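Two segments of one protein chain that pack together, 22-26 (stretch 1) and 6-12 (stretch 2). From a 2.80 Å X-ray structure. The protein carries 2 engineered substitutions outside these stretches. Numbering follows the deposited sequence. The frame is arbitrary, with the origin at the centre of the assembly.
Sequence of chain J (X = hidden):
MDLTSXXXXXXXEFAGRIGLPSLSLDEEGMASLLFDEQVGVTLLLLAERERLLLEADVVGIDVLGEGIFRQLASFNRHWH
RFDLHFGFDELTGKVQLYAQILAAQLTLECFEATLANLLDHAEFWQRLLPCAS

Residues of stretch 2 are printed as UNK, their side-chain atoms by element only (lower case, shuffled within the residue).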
ATOM      1  N   SER J  22      16.690  11.023  21.657  1.00 68.14           N
ATOM      2  CA  SER J  22      16.694   9.609  21.304  1.00 70.56           C
ATOM      3  C   SER J  22      15.443   9.229  20.524  1.00 68.34           C
ATOM      4  O   SER J  22      14.473   9.985  20.483  1.00 69.33           O
ATOM      5  CB  SER J  22      16.802   8.746  22.563  1.00 76.98           C
ATOM      6  OG  SER J  22      15.725   9.004  23.447  1.00 79.04           O
ATOM      7  N   LEU J  23      15.474   8.051  19.910  1.00 67.34           N
ATOM      8  CA  LEU J  23      14.333   7.548  19.157  1.00 68.07           C
ATOM      9  C   LEU J  23      14.446   6.042  18.968  1.00 74.86           C
ATOM     10  O   LEU J  23      15.430   5.550  18.414  1.00 75.83           O
ATOM     11  CB  LEU J  23      14.234   8.245  17.799  1.00 64.36           C
ATOM     12  CG  LEU J  23      13.032   7.863  16.933  1.00 64.29           C
ATOM     13  CD1 LEU J  23      11.733   8.157  17.666  1.00 61.49           C
ATOM     14  CD2 LEU J  23      13.078   8.594  15.600  1.00 63.12           C
ATOM     15  N   SER J  24      13.437   5.313  19.434  1.00 81.27           N
ATOM     16  CA  SER J  24      13.438   3.856  19.346  1.00 82.48           C
ATOM     17  C   SER J  24      12.028   3.300  19.166  1.00 81.38           C
ATOM     18  O   SER J  24      11.042   4.027  19.296  1.00 81.87           O
ATOM     19  CB  SER J  24      14.097   3.249  20.586  1.00 82.44           C
ATOM     20  OG  SER J  24      13.526   3.767  21.775  1.00 85.96           O
ATOM     21  N   LEU J  25      11.942   2.008  18.866  1.00 79.87           N
ATOM     22  CA  LEU J  25      10.656   1.355  18.642  1.00 76.79           C
ATOM     23  C   LEU J  25      10.072   0.790  19.935  1.00 81.96           C
ATOM     24  O   LEU J  25      10.800   0.517  20.892  1.00 78.25           O
ATOM     25  CB  LEU J  25      10.800   0.244  17.600  1.00 70.57           C
ATOM     26  CG  LEU J  25      11.287   0.670  16.213  1.00 71.04           C
ATOM     27  CD1 LEU J  25      11.517  -0.544  15.329  1.00 71.43           C
ATOM     28  CD2 LEU J  25      10.304   1.632  15.560  1.00 69.97           C
ATOM     29  N   ASP J  26       8.753   0.619  19.954  1.00 88.86           N
ATOM     30  CA  ASP J  26       8.052   0.072  21.112  1.00 92.78           C
ATOM     31  C   ASP J  26       8.297  -1.423  21.267  1.00 96.86           C
ATOM     32  O   ASP J  26       9.065  -2.022  20.513  1.00 98.21           O
ATOM     33  CB  ASP J  26       6.545   0.307  20.986  1.00 91.71           C
ATOM     34  CG  ASP J  26       6.141   1.720  21.342  1.00 95.97           C
ATOM     35  OD1 ASP J  26       4.924   1.970  21.462  1.00 92.37           O
ATOM     36  OD2 ASP J  26       7.035   2.576  21.507  1.00104.26           O
ATOM     37  N   UNK J   6      18.652  -3.206  14.273  1.00 82.44           N
ATOM     38  CA  UNK J   6      19.183  -2.617  13.051  1.00 79.91           C
ATOM     39  C   UNK J   6      18.434  -1.325  12.744  1.00 71.23           C
ATOM     40  O   UNK J   6      19.031  -0.334  12.318  1.00 66.61           O
ATOM     41  c   UNK J   6      19.701  -2.131   9.933  1.00 99.90           C
ATOM     42  c   UNK J   6      20.702  -1.914   8.806  1.00102.50           C
ATOM     43  c   UNK J   6      20.044  -3.373  10.744  1.00 96.13           C
ATOM     44  n   UNK J   6      20.402  -0.685   8.021  1.00100.51           N
ATOM     45  c   UNK J   6      19.060  -3.603  11.887  1.00 88.40           C
ATOM     46  N   UNK J   7      17.123  -1.339  12.970  1.00 68.17           N
ATOM     47  CA  UNK J   7      16.294  -0.159  12.746  1.00 67.24           C
ATOM     48  C   UNK J   7      16.465   0.856  13.874  1.00 69.14           C
ATOM     49  O   UNK J   7      16.504   2.063  13.635  1.00 72.47           O
ATOM     50  c   UNK J   7      14.604  -1.444  11.400  1.00 65.81           C
ATOM     51  c   UNK J   7      13.953   0.722  12.458  1.00 58.14           C
ATOM     52  c   UNK J   7      14.804  -0.529  12.598  1.00 63.40           C
ATOM     53  N   UNK J   8      16.569   0.362  15.103  1.00 66.95           N
ATOM     54  CA  UNK J   8      16.831   1.224  16.249  1.00 68.57           C
ATOM     55  C   UNK J   8      18.122   2.009  16.062  1.00 72.24           C
ATOM     56  O   UNK J   8      18.261   3.125  16.559  1.00 73.81           O
ATOM     57  c   UNK J   8      16.896   0.404  17.539  1.00 70.36           C
ATOM     58  o   UNK J   8      14.530   0.672  17.783  1.00 68.84           O
ATOM     59  c   UNK J   8      15.527  -0.005  18.040  1.00 69.50           C
ATOM     60  n   UNK J   8      15.469  -1.114  18.768  1.00 71.73           N
ATOM     61  N   UNK J   9      19.066   1.410  15.343  1.00 77.59           N
ATOM     62  CA  UNK J   9      20.339   2.055  15.041  1.00 77.35           C
ATOM     63  C   UNK J   9      20.120   3.198  14.060  1.00 74.02           C
ATOM     64  O   UNK J   9      20.763   4.243  14.150  1.00 74.11           O
ATOM     65  n   UNK J   9      26.771   3.090  14.911  1.00 85.06           N
ATOM     66  n   UNK J   9      24.755   2.181  15.536  1.00 88.60           N
ATOM     67  c   UNK J   9      22.731   1.555  14.256  1.00 81.56           C
ATOM     68  n   UNK J   9      24.815   4.008  14.141  1.00 82.35           N
ATOM     69  c   UNK J   9      23.297   2.103  15.555  1.00 87.74           C
ATOM     70  c   UNK J   9      21.317   1.036  14.451  1.00 78.77           C
ATOM     71  c   UNK J   9      25.447   3.095  14.864  1.00 85.26           C
ATOM     72  N   UNK J  10      19.203   2.987  13.124  1.00 71.83           N
ATOM     73  CA  UNK J  10      18.886   3.987  12.115  1.00 70.45           C
ATOM     74  C   UNK J  10      18.105   5.147  12.727  1.00 68.51           C
ATOM     75  O   UNK J  10      18.313   6.305  12.365  1.00 71.03           O
ATOM     76  c   UNK J  10      17.736   4.218   9.760  1.00 67.94           C
ATOM     77  c   UNK J  10      16.526   5.094  10.045  1.00 66.53           C
ATOM     78  c   UNK J  10      17.492   3.347   8.538  1.00 69.98           C
ATOM     79  c   UNK J  10      18.093   3.350  10.969  1.00 69.10           C
ATOM     80  N   UNK J  11      17.208   4.830  13.655  1.00 60.98           N
ATOM     81  CA  UNK J  11      16.396   5.850  14.307  1.00 53.02           C
ATOM     82  C   UNK J  11      17.214   6.678  15.298  1.00 52.32           C
ATOM     83  O   UNK J  11      16.890   7.832  15.571  1.00 53.96           O
ATOM     84  c   UNK J  11      15.192   5.213  15.003  1.00 52.61           C
ATOM     85  c   UNK J  11      14.153   4.585  14.071  1.00 53.40           C
ATOM     86  c   UNK J  11      13.481   5.651  13.216  1.00 46.41           C
ATOM     87  c   UNK J  11      13.121   3.793  14.859  1.00 57.14           C
ATOM     88  N   UNK J  12      18.276   6.082  15.833  1.00 47.75           N
ATOM     89  CA  UNK J  12      19.165   6.794  16.742  1.00 44.00           C
ATOM     90  C   UNK J  12      19.986   7.825  15.976  1.00 53.62           C
ATOM     91  O   UNK J  12      20.178   8.950  16.440  1.00 56.18           O
ATOM     92  c   UNK J  12      20.079   5.820  17.469  1.00 34.32           C
TER

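Position 6 carries four carbons in an unbranched row ending in a nitrogen. The side chain makes no contact with stretch 1, and the terminal nitrogen is hydrogen-bonded elsewhere in the structure. Such a chain belongs to lysine, so this is Lys6. It is exposed, and a long aliphatic arm tipped with a charge suits a place where the amine can find a polar partner away from the contact.

Position 7 has three side-chain carbons, the first carrying the other two, and one of the three meets the side chain of Leu25. This is the beta-branched pattern of valine. Val7 is buried, and its CG1 lies 4.0 Å from CD1 of Leu25. A compact apolar group fits here, since it meets the leucine without bringing any polar atom that would need a partner.

At position 8 there are two carbons, and the second bears one oxygen and one nitrogen. The oxygen lies close to the backbone of stretch 1, at a hydrogen-bonding distance from the amide N of Leu25. A planar carboxamide on a single CB is asparagine. In Asn8 the CA-to-CB bond points sideways, yet the end of the side chain comes nearer, with chi1 in the m well. OD1 accepts a hydrogen bond from N of Leu25 at 3.1 Å, with an angle of 155° at the hydrogen. The same OD1 sits 3.7 Å from CA of Ser24, a close packing contact.

Position 9 shows three carbons, a nitrogen, and then a carbon carrying two more nitrogens, with no contact to stretch 1. The end is a guanidinium group, hence arginine. The CA-to-CB bond of Arg9 points away from stretch 1. Arg9 is exposed and touches a crystal neighbour, a setting that a charged group tolerates well.

Position 10 has four carbons forked at the second, and they make no contact with stretch 1. The pattern is that of leucine. Leu10 is buried, as befits an apolar side chain.

Position 11 repeats that forked set of four carbons; its CA-to-CB bond points toward stretch 1, and the carbons pack against both of its leucines. This is Leu11. Its CD2 lies 3.8 Å from CD2 of Leu23, and its CD1 lies 3.6 Å from CD2 of Leu25. Its CB also comes within 3.4 Å of the carbonyl O of Leu23. The forked end lets one residue meet two neighbours.

Position 12 has a single side-chain carbon, which makes no contact with stretch 1, so it is alanine. Ala12 is exposed and its methyl, turned away, adds little to the contact, so a small side chain is enough here. Its backbone N lies 3.9 Å from O of Leu23; that N already donates to O of Asn8 at 3.0 Å within the helix.

The contact therefore joins an extended, irregular segment to a helix, burying 309 Å² in all. Val7 and Leu11, one helical turn apart, supply the apolar surface against which Leu23 and Leu25 pack. Asn8 adds the one hydrogen bond between the stretches: its OD1 accepts from N of Leu25, so a side chain of the helix holds the backbone of the irregular segment.

Stretch 2 (6-12) KVNRLLA
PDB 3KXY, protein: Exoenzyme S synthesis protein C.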